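Local coordinates for protein putative reductase (Peptoclostridium difficile, PDB 5J6C) that binds flavin mononucleotide and, as an FMN-dependent nitroreductase, probably reduces nitro compounds, perhaps including the antibiotic metronidazole, at residues L33-S38 with Q130-G135; L68-F73 with I117-I122; K79-N84 with R159-V164; N145-Y148 with I152-D155. All blocks are in the same frame, centred on the assembly; numbering follows the deposited sequence.

Contact 1: L33-S38 with Q130-G135; sequences LKKRRS and QAHELG. With FMN (flavin mononucleotide), chain C.
R36, whose CB lies over the ring of H132, sends its guanidinium to the flavin phosphate, where FMN O1P is gripped by R36 NH1 at 2.9 Å and by S38 OG at 2.6 Å. This is the phosphate end of the FMN pocket in the nitroreductase fold, and a good illustration of how an anion site can be backed by a second-shell aromatic ring. R36 NH2 reaches FMN O3P at 2.9 Å. FMN O2P takes the backbone N of S38 at 2.7 Å, with N-H...O close to straight (166°), and both R37 NE and R37 NH2, so three N-H groups, two of them from one guanidinium, converge on this oxygen. R40 and R89 add further bonds to the cofactor.

Behind this cluster, H132 on helix 116-133 packs against the backbone turn at 35-36. R36 CB stands 4.0 Å from the centroid of the H132 ring, 17° off the ring normal, a CH-pi contact over the face. The backbone sets CB over the ring; CG then leaves anti to the backbone N (chi1 -176°), and the bends at chi2 and chi3 carry the guanidinium away to the phosphate. H132 NE2 has its polar partner in the carbonyl of F32. The helix then ends in a Schellman motif with G135 as its C-prime residue, and G135 N binds H132 O at 3.1 Å.

Contact 2: L68-F73 with I117-I122; sequences LRTWEF and IEDASI. With FMN (flavin mononucleotide), chain E.
W71, at the start of strand 71-76, passes helix 116-133 with its CA 5.7 Å from the CA of A120, close enough for side chains from the strand to reach the backbone of the helix. The indole turns its edge to the helix: W71 CD1 lies 3.4 Å from D119 O, near the ring plane. Next to it, W71 NE1 donates to a water at 2.7 Å, which in turn donates to D119 O, so one water joins the indole N-H to a helix carbonyl. The indole is itself held between two layers, with R69 CA over the centre of one face and F73 CZ against the other.

In this dimeric nitroreductase the same helix lines a flavin pocket, and D119 shows how a first-shell residue is positioned from behind. T70 OG1 donates to D119 OD2 at 3.0 Å, meeting the anti lone pair of that oxygen. The threonine hydroxyl sits between the backbone N and the carbonyl carbon (chi1 61°), a crowded position that turns it toward the helix. D119 OD1 has S65 N as its partner, leaving both carboxylate oxygens engaged. The flavin's dimethyl edge rests on this turn: I122 CD1 meets FMN C8M, and E118 CB meets FMN C7M, each at 3.6 Å. The phosphate of that flavin is held by R36 of the second subunit, while E118 OE2 forms a salt bridge with R144 of the second subunit.

Contact 3: K79-N84 with R159-V164; sequences KEKLIN and REELKV
N84 and E161 provide the hydrogen bond between helix 79-86 and the end of helix 154-162: N84 ND2 donates to E161 OE2 at 2.8 Å with an N-H...O angle of 154°. The amide and carboxylate planes are turned 60° apart, and the donor approaches from above the carboxylate plane. E161 reaches across because CG stands anti to its backbone N (chi1 180°) before the chain bends at chi2.

Charge plays a smaller part, an instructive case of a lysine that passes an acid without pairing with it. K81 NZ lies 4.5 Å from E161 OE2, beyond a salt bridge, and instead bonds N200 OD1 and N199 O of the second subunit. Its aliphatic portion does the touching: K81 CE comes 3.1 Å from E161 OE2.

Apolar packing completes the join, with K81 CD against L162 CD2 at 3.8 Å, the two side chains crossing at a slant.

N84 O also accepts from the hydroxyl of Y157, a residue of helix 154-162. Beneath the pair lies the sheet: L82 and L162 both reach strands 71-76 and 102-109, the former at V76 and A103, the latter at I74 and V105.

Contact 4: N145-Y148 with I152-D155; sequences NRMY and IEAD
R146 and A154 make the main bond here: A154 N donates to R146 O at 2.9 Å, with N-H...O at 164°. Two residues on, Y148 N approaches I152 O at 2.8 Å, but the angle of 119° makes this a weak bond. Between them M147 and E153 face each other as the non-hydrogen-bonded pair of a single antiparallel bridge, showing how a short hairpin-like turn can lead straight into a helix.

Side chains flank these backbone bonds at the protein surface. M147 doubles back through chi2 and chi3, bringing its CE to 3.3 Å from I152 O, while SD lies near CG of E153. Y148 and I152 run side by side, with Y148 CD1 against I152 CB at 4.0 Å.

In the next layer, a water donates to R146 O and accepts from D155 N at 2.9 Å, linking the loop to the first turn of the helix, where E153 occupies the N-cap position. The guanidinium of R146 folds back so that NH1 meets N145 O at 2.9 Å, and NH1 also pairs with D114 of the second subunit. The Y148 ring stacks on Y157 of helix 154-162. The whole turn thus connects strand 137-142 to that helix, whose D155 OD1 accepts from V170 N in strand 168-177.

From the N terminus, residues 33-38 open contact 1, which closes only at 130-135 on the far end of helix 116-133. Inside that long loop, contact 2 runs from 68-73 to 117-122 on the earlier part of the same helix, so one helix serves both. Contact 3 starts at 79-84, just after strand 71-76, and ends at 159-164, beyond both earlier closures; it therefore crosses contacts 1 and 2. Contact 4 is a tight local closure, 145-148 with 152-155, lying within contact 3's span and in series with contacts 1 and 2. Contacts 3 and 4 share helix 154-162, their centres about 14 Å apart, and all four contacts touch the second subunit.

Contact 1: L33-S38 with Q130-G135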
# COMPACT_ATOMS: atom_id res chain seq x y z
N LEU A 33 -10.42 -7.50 -7.86
CA LEU A 33 -10.48 -6.29 -7.05
C LEU A 33 -11.89 -5.71 -6.96
O LEU A 33 -12.23 -5.09 -5.94
CB LEU A 33 -9.54 -5.22 -7.60
CG LEU A 33 -8.04 -5.46 -7.44
CD1 LEU A 33 -7.34 -4.31 -8.10
CD2 LEU A 33 -7.65 -5.57 -5.95
N LYS A 34 -12.70 -5.89 -8.00
CA LYS A 34 -14.09 -5.44 -7.94
C LYS A 34 -14.87 -6.16 -6.85
O LYS A 34 -15.82 -5.59 -6.29
CB LYS A 34 -14.77 -5.64 -9.29
CG LYS A 34 -14.39 -4.64 -10.37
CD LYS A 34 -15.21 -4.90 -11.62
CE LYS A 34 -14.91 -3.91 -12.71
NZ LYS A 34 -15.64 -4.28 -13.96
N LYS A 35 -14.51 -7.39 -6.53
CA LYS A 35 -15.19 -8.17 -5.51
C LYS A 35 -14.60 -7.99 -4.11
O LYS A 35 -15.15 -8.54 -3.15
CB LYS A 35 -15.18 -9.66 -5.87
CG LYS A 35 -16.09 -10.03 -7.04
CD LYS A 35 -16.23 -11.55 -7.20
CE LYS A 35 -15.00 -12.20 -7.84
NZ LYS A 35 -13.91 -12.55 -6.86
N ARG A 36 -13.49 -7.25 -3.97
CA ARG A 36 -12.88 -6.98 -2.67
C ARG A 36 -13.65 -5.85 -1.97
O ARG A 36 -13.62 -4.71 -2.43
CB ARG A 36 -11.41 -6.59 -2.82
CG ARG A 36 -10.73 -6.39 -1.47
CD ARG A 36 -9.75 -5.20 -1.43
NE ARG A 36 -10.37 -3.98 -1.92
CZ ARG A 36 -11.14 -3.17 -1.19
NH1 ARG A 36 -11.39 -3.44 0.09
NH2 ARG A 36 -11.68 -2.10 -1.76
N ARG A 37 -14.33 -6.18 -0.87
CA ARG A 37 -15.06 -5.23 -0.04
C ARG A 37 -14.65 -5.43 1.42
O ARG A 37 -14.42 -6.57 1.84
CB ARG A 37 -16.58 -5.40 -0.15
CG ARG A 37 -17.13 -5.29 -1.57
CD ARG A 37 -16.92 -3.88 -2.12
NE ARG A 37 -17.12 -2.87 -1.08
CZ ARG A 37 -18.31 -2.43 -0.68
NH1 ARG A 37 -19.42 -2.89 -1.25
NH2 ARG A 37 -18.39 -1.51 0.28
N SER A 38 -14.56 -4.34 2.17
CA SER A 38 -14.18 -4.45 3.58
C SER A 38 -15.28 -5.15 4.38
O SER A 38 -16.47 -4.85 4.24
CB SER A 38 -13.90 -3.07 4.18
OG SER A 38 -12.75 -2.48 3.59
N GLN A 130 -4.19 -11.14 -0.26
CA GLN A 130 -4.06 -12.58 -0.10
C GLN A 130 -5.21 -13.16 0.71
O GLN A 130 -5.71 -14.24 0.39
CB GLN A 130 -2.71 -12.92 0.52
CG GLN A 130 -2.52 -14.41 0.77
CD GLN A 130 -2.40 -15.21 -0.52
OE1 GLN A 130 -1.32 -15.37 -1.07
NE2 GLN A 130 -3.52 -15.75 -0.98
N ALA A 131 -5.67 -12.44 1.74
CA ALA A 131 -6.89 -12.87 2.43
C ALA A 131 -8.05 -12.99 1.46
O ALA A 131 -8.81 -13.97 1.51
CB ALA A 131 -7.23 -11.89 3.56
N HIS A 132 -8.20 -12.02 0.57
CA HIS A 132 -9.28 -12.04 -0.41
C HIS A 132 -9.19 -13.25 -1.33
O HIS A 132 -10.19 -13.92 -1.59
CB HIS A 132 -9.26 -10.74 -1.23
CG HIS A 132 -10.38 -10.62 -2.23
ND1 HIS A 132 -11.69 -10.92 -1.93
CD2 HIS A 132 -10.37 -10.22 -3.53
CE1 HIS A 132 -12.44 -10.72 -3.00
NE2 HIS A 132 -11.67 -10.29 -3.98
N GLU A 133 -7.98 -13.56 -1.82
CA GLU A 133 -7.83 -14.72 -2.70
C GLU A 133 -8.15 -16.02 -1.97
O GLU A 133 -8.52 -17.00 -2.62
CB GLU A 133 -6.41 -14.78 -3.26
CG GLU A 133 -6.29 -15.79 -4.40
CD GLU A 133 -4.88 -16.28 -4.63
OE1 GLU A 133 -4.42 -16.25 -5.80
OE2 GLU A 133 -4.23 -16.71 -3.65
N LEU A 134 -8.01 -16.05 -0.65
CA LEU A 134 -8.29 -17.26 0.10
C LEU A 134 -9.71 -17.31 0.62
O LEU A 134 -10.01 -18.12 1.51
CB LEU A 134 -7.29 -17.40 1.25
CG LEU A 134 -5.82 -17.40 0.86
CD1 LEU A 134 -4.93 -17.31 2.10
CD2 LEU A 134 -5.48 -18.63 0.02
N GLY A 135 -10.59 -16.43 0.12
CA GLY A 135 -11.99 -16.48 0.47
C GLY A 135 -12.33 -15.89 1.81
O GLY A 135 -13.42 -16.16 2.34
N1 FMN C . -12.58 0.86 8.10
C2 FMN C . -12.97 0.91 9.42
O2 FMN C . -14.03 0.42 9.78
N3 FMN C . -12.18 1.51 10.38
C4 FMN C . -10.98 2.09 10.01
O4 FMN C . -10.26 2.64 10.84
C4A FMN C . -10.59 2.06 8.69
N5 FMN C . -9.39 2.64 8.35
C5A FMN C . -8.96 2.59 7.05
C6 FMN C . -7.75 3.18 6.72
C7 FMN C . -7.30 3.14 5.43
C7M FMN C . -5.99 3.77 5.08
C8 FMN C . -8.06 2.52 4.46
C8M FMN C . -7.56 2.48 3.06
C9 FMN C . -9.27 1.93 4.77
C9A FMN C . -9.73 1.97 6.08
N10 FMN C . -10.95 1.39 6.42
C10 FMN C . -11.38 1.44 7.73
C1' FMN C . -11.78 0.72 5.37
C2' FMN C . -12.54 1.74 4.51
O2' FMN C . -13.70 2.20 5.18
C3' FMN C . -12.89 1.11 3.16
O3' FMN C . -11.73 0.56 2.59
C4' FMN C . -13.48 2.14 2.18
O4' FMN C . -14.68 2.65 2.73
C5' FMN C . -13.76 1.49 0.82
O5' FMN C . -14.74 0.49 1.00
P FMN C . -14.40 -1.04 0.65
O1P FMN C . -13.07 -1.41 1.26
O2P FMN C . -15.47 -1.96 1.20
O3P FMN C . -14.32 -1.15 -0.85

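Contact 2: L68-F73 with I117-I122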
# COMPACT_ATOMS: atom_id res chain seq x y z
N LEU A 68 14.71 -2.59 2.99
CA LEU A 68 15.01 -2.63 4.42
C LEU A 68 13.98 -3.40 5.24
O LEU A 68 14.26 -3.74 6.39
CB LEU A 68 15.12 -1.21 4.97
CG LEU A 68 16.35 -0.39 4.60
CD1 LEU A 68 16.31 0.96 5.31
CD2 LEU A 68 17.63 -1.15 4.94
N ARG A 69 12.78 -3.64 4.69
CA ARG A 69 11.74 -4.40 5.38
C ARG A 69 11.53 -3.92 6.82
O ARG A 69 11.63 -4.67 7.78
CB ARG A 69 12.09 -5.89 5.37
CG ARG A 69 12.25 -6.48 3.97
CD ARG A 69 12.55 -7.97 4.06
NE ARG A 69 12.47 -8.64 2.76
CZ ARG A 69 13.05 -9.81 2.50
NH1 ARG A 69 13.77 -10.41 3.45
NH2 ARG A 69 12.92 -10.38 1.30
N THR A 70 11.21 -2.63 6.96
CA THR A 70 11.09 -2.04 8.29
C THR A 70 9.95 -2.64 9.11
O THR A 70 9.93 -2.47 10.33
CB THR A 70 10.87 -0.52 8.21
OG1 THR A 70 9.65 -0.25 7.51
CG2 THR A 70 12.02 0.18 7.50
N TRP A 71 9.00 -3.33 8.48
CA TRP A 71 7.80 -3.75 9.18
C TRP A 71 8.04 -5.00 10.03
O TRP A 71 9.08 -5.66 9.95
CB TRP A 71 6.66 -4.01 8.19
CG TRP A 71 7.05 -4.49 6.79
CD1 TRP A 71 6.83 -3.82 5.62
CD2 TRP A 71 7.67 -5.73 6.42
NE1 TRP A 71 7.29 -4.55 4.56
CE2 TRP A 71 7.81 -5.73 5.02
CE3 TRP A 71 8.13 -6.84 7.14
CZ2 TRP A 71 8.38 -6.80 4.32
CZ3 TRP A 71 8.70 -7.89 6.45
CH2 TRP A 71 8.82 -7.86 5.05
N GLU A 72 7.06 -5.28 10.89
CA GLU A 72 6.91 -6.55 11.60
C GLU A 72 5.42 -6.79 11.81
O GLU A 72 4.62 -5.85 11.79
CB GLU A 72 7.63 -6.58 12.97
CG GLU A 72 8.97 -5.89 12.98
CD GLU A 72 10.02 -6.65 13.73
OE1 GLU A 72 9.72 -7.76 14.22
OE2 GLU A 72 11.15 -6.12 13.84
N PHE A 73 5.07 -8.05 12.04
CA PHE A 73 3.67 -8.46 12.10
C PHE A 73 3.40 -9.17 13.41
O PHE A 73 4.17 -10.06 13.82
CB PHE A 73 3.33 -9.34 10.89
CG PHE A 73 3.75 -8.73 9.58
CD1 PHE A 73 3.02 -7.70 9.01
CD2 PHE A 73 4.92 -9.13 8.96
CE1 PHE A 73 3.42 -7.11 7.81
CE2 PHE A 73 5.33 -8.56 7.77
CZ PHE A 73 4.58 -7.54 7.19
N ILE A 117 5.87 4.32 6.88
CA ILE A 117 4.44 4.40 6.61
C ILE A 117 4.11 3.73 5.29
O ILE A 117 3.17 2.93 5.19
CB ILE A 117 3.97 5.87 6.61
CG1 ILE A 117 4.23 6.54 7.95
CG2 ILE A 117 2.49 5.95 6.26
CD1 ILE A 117 4.00 8.06 7.94
N GLU A 118 4.88 4.05 4.26
CA GLU A 118 4.70 3.42 2.96
C GLU A 118 4.93 1.92 3.06
O GLU A 118 4.10 1.12 2.62
CB GLU A 118 5.66 4.05 1.95
CG GLU A 118 5.25 5.43 1.46
CD GLU A 118 5.62 6.58 2.39
OE1 GLU A 118 5.93 6.36 3.59
OE2 GLU A 118 5.60 7.74 1.90
N ASP A 119 6.08 1.51 3.63
CA ASP A 119 6.41 0.10 3.77
C ASP A 119 5.26 -0.65 4.41
O ASP A 119 4.79 -1.67 3.88
CB ASP A 119 7.67 -0.08 4.63
CG ASP A 119 8.95 0.29 3.91
OD1 ASP A 119 8.91 0.51 2.68
OD2 ASP A 119 10.01 0.34 4.58
N ALA A 120 4.80 -0.16 5.57
CA ALA A 120 3.76 -0.85 6.31
C ALA A 120 2.47 -0.90 5.52
O ALA A 120 1.75 -1.90 5.56
CB ALA A 120 3.53 -0.15 7.66
N SER A 121 2.17 0.18 4.78
CA SER A 121 0.92 0.24 4.04
C SER A 121 0.91 -0.79 2.92
O SER A 121 -0.13 -1.40 2.64
CB SER A 121 0.71 1.64 3.47
OG SER A 121 0.71 2.60 4.49
N ILE A 122 2.05 -1.00 2.27
CA ILE A 122 2.14 -1.97 1.19
C ILE A 122 1.97 -3.38 1.73
O ILE A 122 1.26 -4.20 1.14
CB ILE A 122 3.47 -1.83 0.44
CG1 ILE A 122 3.52 -0.48 -0.28
CG2 ILE A 122 3.66 -3.00 -0.52
CD1 ILE A 122 4.93 -0.02 -0.53
N1 FMN E . 13.65 2.16 -5.90
C2 FMN E . 14.38 3.19 -6.49
O2 FMN E . 15.20 2.95 -7.37
N3 FMN E . 14.20 4.50 -6.11
C4 FMN E . 13.28 4.81 -5.13
O4 FMN E . 13.10 5.99 -4.79
C4A FMN E . 12.54 3.78 -4.54
N5 FMN E . 11.62 4.11 -3.57
C5A FMN E . 10.88 3.10 -2.98
C6 FMN E . 9.97 3.46 -1.99
C7 FMN E . 9.18 2.50 -1.37
C7M FMN E . 8.21 2.95 -0.32
C8 FMN E . 9.32 1.16 -1.74
C8M FMN E . 8.46 0.13 -1.06
C9 FMN E . 10.25 0.79 -2.73
C9A FMN E . 11.04 1.76 -3.36
N10 FMN E . 11.96 1.42 -4.36
C10 FMN E . 12.71 2.45 -4.94
C1' FMN E . 12.21 -0.01 -4.76
C2' FMN E . 13.26 -0.53 -3.71
O2' FMN E . 14.60 -0.31 -4.07
C3' FMN E . 13.24 -1.97 -3.16
O3' FMN E . 14.46 -2.72 -3.21
C4' FMN E . 12.31 -2.88 -3.85
O4' FMN E . 10.97 -2.47 -3.71
C5' FMN E . 12.57 -4.23 -3.19
O5' FMN E . 13.20 -5.01 -4.17
P FMN E . 12.20 -5.66 -5.26
O1P FMN E . 11.65 -6.91 -4.63
O2P FMN E . 11.04 -4.75 -5.55
O3P FMN E . 12.95 -6.00 -6.54
O HOH W 1 6.50 -3.12 2.45

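Contact 3: K79-N84 with R159-V164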
# COMPACT_ATOMS: atom_id res chain seq x y z
N LYS A 79 -8.81 -14.28 22.15
CA LYS A 79 -10.06 -13.52 22.14
C LYS A 79 -9.97 -12.31 23.07
O LYS A 79 -10.45 -11.22 22.73
CB LYS A 79 -11.23 -14.42 22.54
CG LYS A 79 -12.58 -13.81 22.21
CD LYS A 79 -13.73 -14.44 22.97
CE LYS A 79 -15.06 -13.87 22.49
NZ LYS A 79 -14.88 -12.49 21.92
N GLU A 80 -9.32 -12.49 24.23
CA GLU A 80 -9.20 -11.38 25.17
C GLU A 80 -8.35 -10.26 24.59
O GLU A 80 -8.69 -9.08 24.74
CB GLU A 80 -8.62 -11.88 26.49
CG GLU A 80 -9.10 -11.10 27.71
CD GLU A 80 -10.60 -10.82 27.67
OE1 GLU A 80 -11.39 -11.78 27.49
OE2 GLU A 80 -10.98 -9.63 27.82
N LYS A 81 -7.24 -10.60 23.93
CA LYS A 81 -6.43 -9.60 23.25
C LYS A 81 -7.23 -8.88 22.18
O LYS A 81 -7.06 -7.67 21.98
CB LYS A 81 -5.19 -10.25 22.62
CG LYS A 81 -4.02 -10.49 23.58
CD LYS A 81 -3.31 -9.17 23.90
CE LYS A 81 -2.45 -9.25 25.16
NZ LYS A 81 -1.26 -10.13 25.00
N LEU A 82 -8.09 -9.60 21.46
CA LEU A 82 -8.87 -8.99 20.40
C LEU A 82 -9.88 -7.99 20.96
O LEU A 82 -10.13 -6.94 20.35
CB LEU A 82 -9.58 -10.08 19.59
CG LEU A 82 -8.62 -10.87 18.71
CD1 LEU A 82 -9.29 -12.09 18.10
CD2 LEU A 82 -8.04 -9.98 17.61
N ILE A 83 -10.48 -8.32 22.11
CA ILE A 83 -11.35 -7.37 22.80
C ILE A 83 -10.56 -6.13 23.20
O ILE A 83 -10.98 -4.99 22.92
CB ILE A 83 -11.99 -8.05 24.03
CG1 ILE A 83 -12.96 -9.15 23.58
CG2 ILE A 83 -12.68 -7.01 24.91
CD1 ILE A 83 -13.55 -9.96 24.72
N ASN A 84 -9.41 -6.32 23.85
CA ASN A 84 -8.57 -5.19 24.23
C ASN A 84 -8.25 -4.31 23.03
O ASN A 84 -8.38 -3.09 23.09
CB ASN A 84 -7.28 -5.70 24.88
CG ASN A 84 -7.53 -6.43 26.19
OD1 ASN A 84 -8.61 -6.35 26.76
ND2 ASN A 84 -6.53 -7.15 26.66
N ARG A 159 0.80 -0.53 21.69
CA ARG A 159 2.13 -0.97 22.11
C ARG A 159 2.12 -1.45 23.55
O ARG A 159 2.82 -2.42 23.89
CB ARG A 159 3.15 0.15 21.93
CG ARG A 159 3.50 0.46 20.48
CD ARG A 159 4.73 1.36 20.39
NE ARG A 159 4.42 2.79 20.49
CZ ARG A 159 4.87 3.60 21.45
NH1 ARG A 159 5.66 3.12 22.40
NH2 ARG A 159 4.52 4.89 21.47
N GLU A 160 1.36 -0.79 24.43
CA GLU A 160 1.24 -1.28 25.80
C GLU A 160 0.52 -2.62 25.84
O GLU A 160 0.88 -3.51 26.61
CB GLU A 160 0.49 -0.26 26.66
CG GLU A 160 1.24 1.04 26.86
CD GLU A 160 2.40 0.91 27.84
OE1 GLU A 160 2.44 -0.09 28.60
OE2 GLU A 160 3.28 1.81 27.85
N GLU A 161 -0.51 -2.77 25.00
CA GLU A 161 -1.30 -3.99 25.02
C GLU A 161 -0.49 -5.18 24.51
O GLU A 161 -0.61 -6.29 25.02
CB GLU A 161 -2.56 -3.79 24.19
CG GLU A 161 -3.46 -5.01 24.14
CD GLU A 161 -3.92 -5.42 25.53
OE1 GLU A 161 -4.23 -4.52 26.34
OE2 GLU A 161 -3.97 -6.64 25.79
N LEU A 162 0.37 -4.95 23.51
CA LEU A 162 1.14 -6.02 22.88
C LEU A 162 2.61 -6.01 23.28
O LEU A 162 3.40 -6.77 22.71
CB LEU A 162 0.99 -5.93 21.36
CG LEU A 162 -0.45 -6.05 20.85
CD1 LEU A 162 -0.45 -5.99 19.36
CD2 LEU A 162 -1.09 -7.36 21.34
N LYS A 163 3.00 -5.16 24.23
CA LYS A 163 4.36 -5.12 24.77
C LYS A 163 5.39 -4.78 23.69
O LYS A 163 6.48 -5.34 23.66
CB LYS A 163 4.69 -6.43 25.49
CG LYS A 163 3.77 -6.70 26.66
CD LYS A 163 4.14 -5.81 27.83
CE LYS A 163 3.33 -6.09 29.09
NZ LYS A 163 4.16 -6.42 30.30
N VAL A 164 5.04 -3.84 22.83
CA VAL A 164 5.88 -3.44 21.69
C VAL A 164 6.89 -2.40 22.15
O VAL A 164 6.49 -1.38 22.73
CB VAL A 164 5.01 -2.90 20.57
CG1 VAL A 164 5.88 -2.46 19.40
CG2 VAL A 164 3.99 -3.94 20.15

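Contact 4: N145-Y148 with I152-D155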
# COMPACT_ATOMS: atom_id res chain seq x y z
N ASN A 145 -1.87 8.28 13.48
CA ASN A 145 -2.61 9.53 13.44
C ASN A 145 -4.01 9.40 14.02
O ASN A 145 -4.87 10.25 13.76
CB ASN A 145 -2.70 10.10 12.01
CG ASN A 145 -1.43 10.82 11.58
OD1 ASN A 145 -0.47 10.95 12.34
ND2 ASN A 145 -1.41 11.27 10.33
N ARG A 146 -4.27 8.34 14.79
CA ARG A 146 -5.56 8.13 15.43
C ARG A 146 -5.37 8.11 16.94
O ARG A 146 -4.32 7.69 17.45
CB ARG A 146 -6.20 6.82 14.97
CG ARG A 146 -6.58 6.85 13.49
CD ARG A 146 -7.56 8.00 13.22
NE ARG A 146 -7.91 8.14 11.81
CZ ARG A 146 -7.41 9.07 11.00
NH1 ARG A 146 -6.52 9.94 11.45
NH2 ARG A 146 -7.80 9.12 9.73
N MET A 147 -6.39 8.56 17.65
CA MET A 147 -6.32 8.65 19.10
C MET A 147 -7.12 7.53 19.75
O MET A 147 -8.23 7.20 19.29
CB MET A 147 -6.83 10.02 19.59
CG MET A 147 -6.04 11.23 19.08
SD MET A 147 -4.29 11.28 19.54
CE MET A 147 -4.44 11.58 21.32
N TYR A 148 -6.55 6.92 20.79
CA TYR A 148 -7.36 6.14 21.72
C TYR A 148 -8.45 7.01 22.34
O TYR A 148 -9.62 6.62 22.38
CB TYR A 148 -6.48 5.52 22.80
CG TYR A 148 -7.24 4.97 24.00
CD1 TYR A 148 -7.52 5.78 25.11
CD2 TYR A 148 -7.67 3.65 24.02
CE1 TYR A 148 -8.22 5.27 26.21
CE2 TYR A 148 -8.36 3.13 25.11
CZ TYR A 148 -8.63 3.94 26.19
OH TYR A 148 -9.32 3.40 27.25
N ILE A 152 -4.55 10.05 24.66
CA ILE A 152 -3.66 8.92 24.41
C ILE A 152 -3.71 8.57 22.92
O ILE A 152 -4.80 8.49 22.34
CB ILE A 152 -4.03 7.71 25.29
CG1 ILE A 152 -3.83 8.06 26.77
CG2 ILE A 152 -3.21 6.47 24.91
CD1 ILE A 152 -4.47 7.07 27.75
N GLU A 153 -2.54 8.38 22.31
CA GLU A 153 -2.48 7.90 20.93
C GLU A 153 -2.89 6.43 20.85
O GLU A 153 -2.58 5.63 21.74
CB GLU A 153 -1.07 8.05 20.37
CG GLU A 153 -0.63 9.46 20.07
CD GLU A 153 0.82 9.48 19.60
OE1 GLU A 153 1.31 10.56 19.20
OE2 GLU A 153 1.48 8.41 19.65
N ALA A 154 -3.58 6.06 19.77
CA ALA A 154 -3.91 4.65 19.58
C ALA A 154 -2.65 3.80 19.49
O ALA A 154 -2.59 2.68 20.02
CB ALA A 154 -4.80 4.46 18.34
N ASP A 155 -1.62 4.32 18.81
CA ASP A 155 -0.32 3.67 18.76
C ASP A 155 0.16 3.27 20.16
O ASP A 155 0.48 2.11 20.41
CB ASP A 155 0.70 4.61 18.10
CG ASP A 155 2.13 4.16 18.30
OD1 ASP A 155 2.46 3.07 17.80
OD2 ASP A 155 2.92 4.89 18.94
O HOH W 2 -1.59 6.62 16.97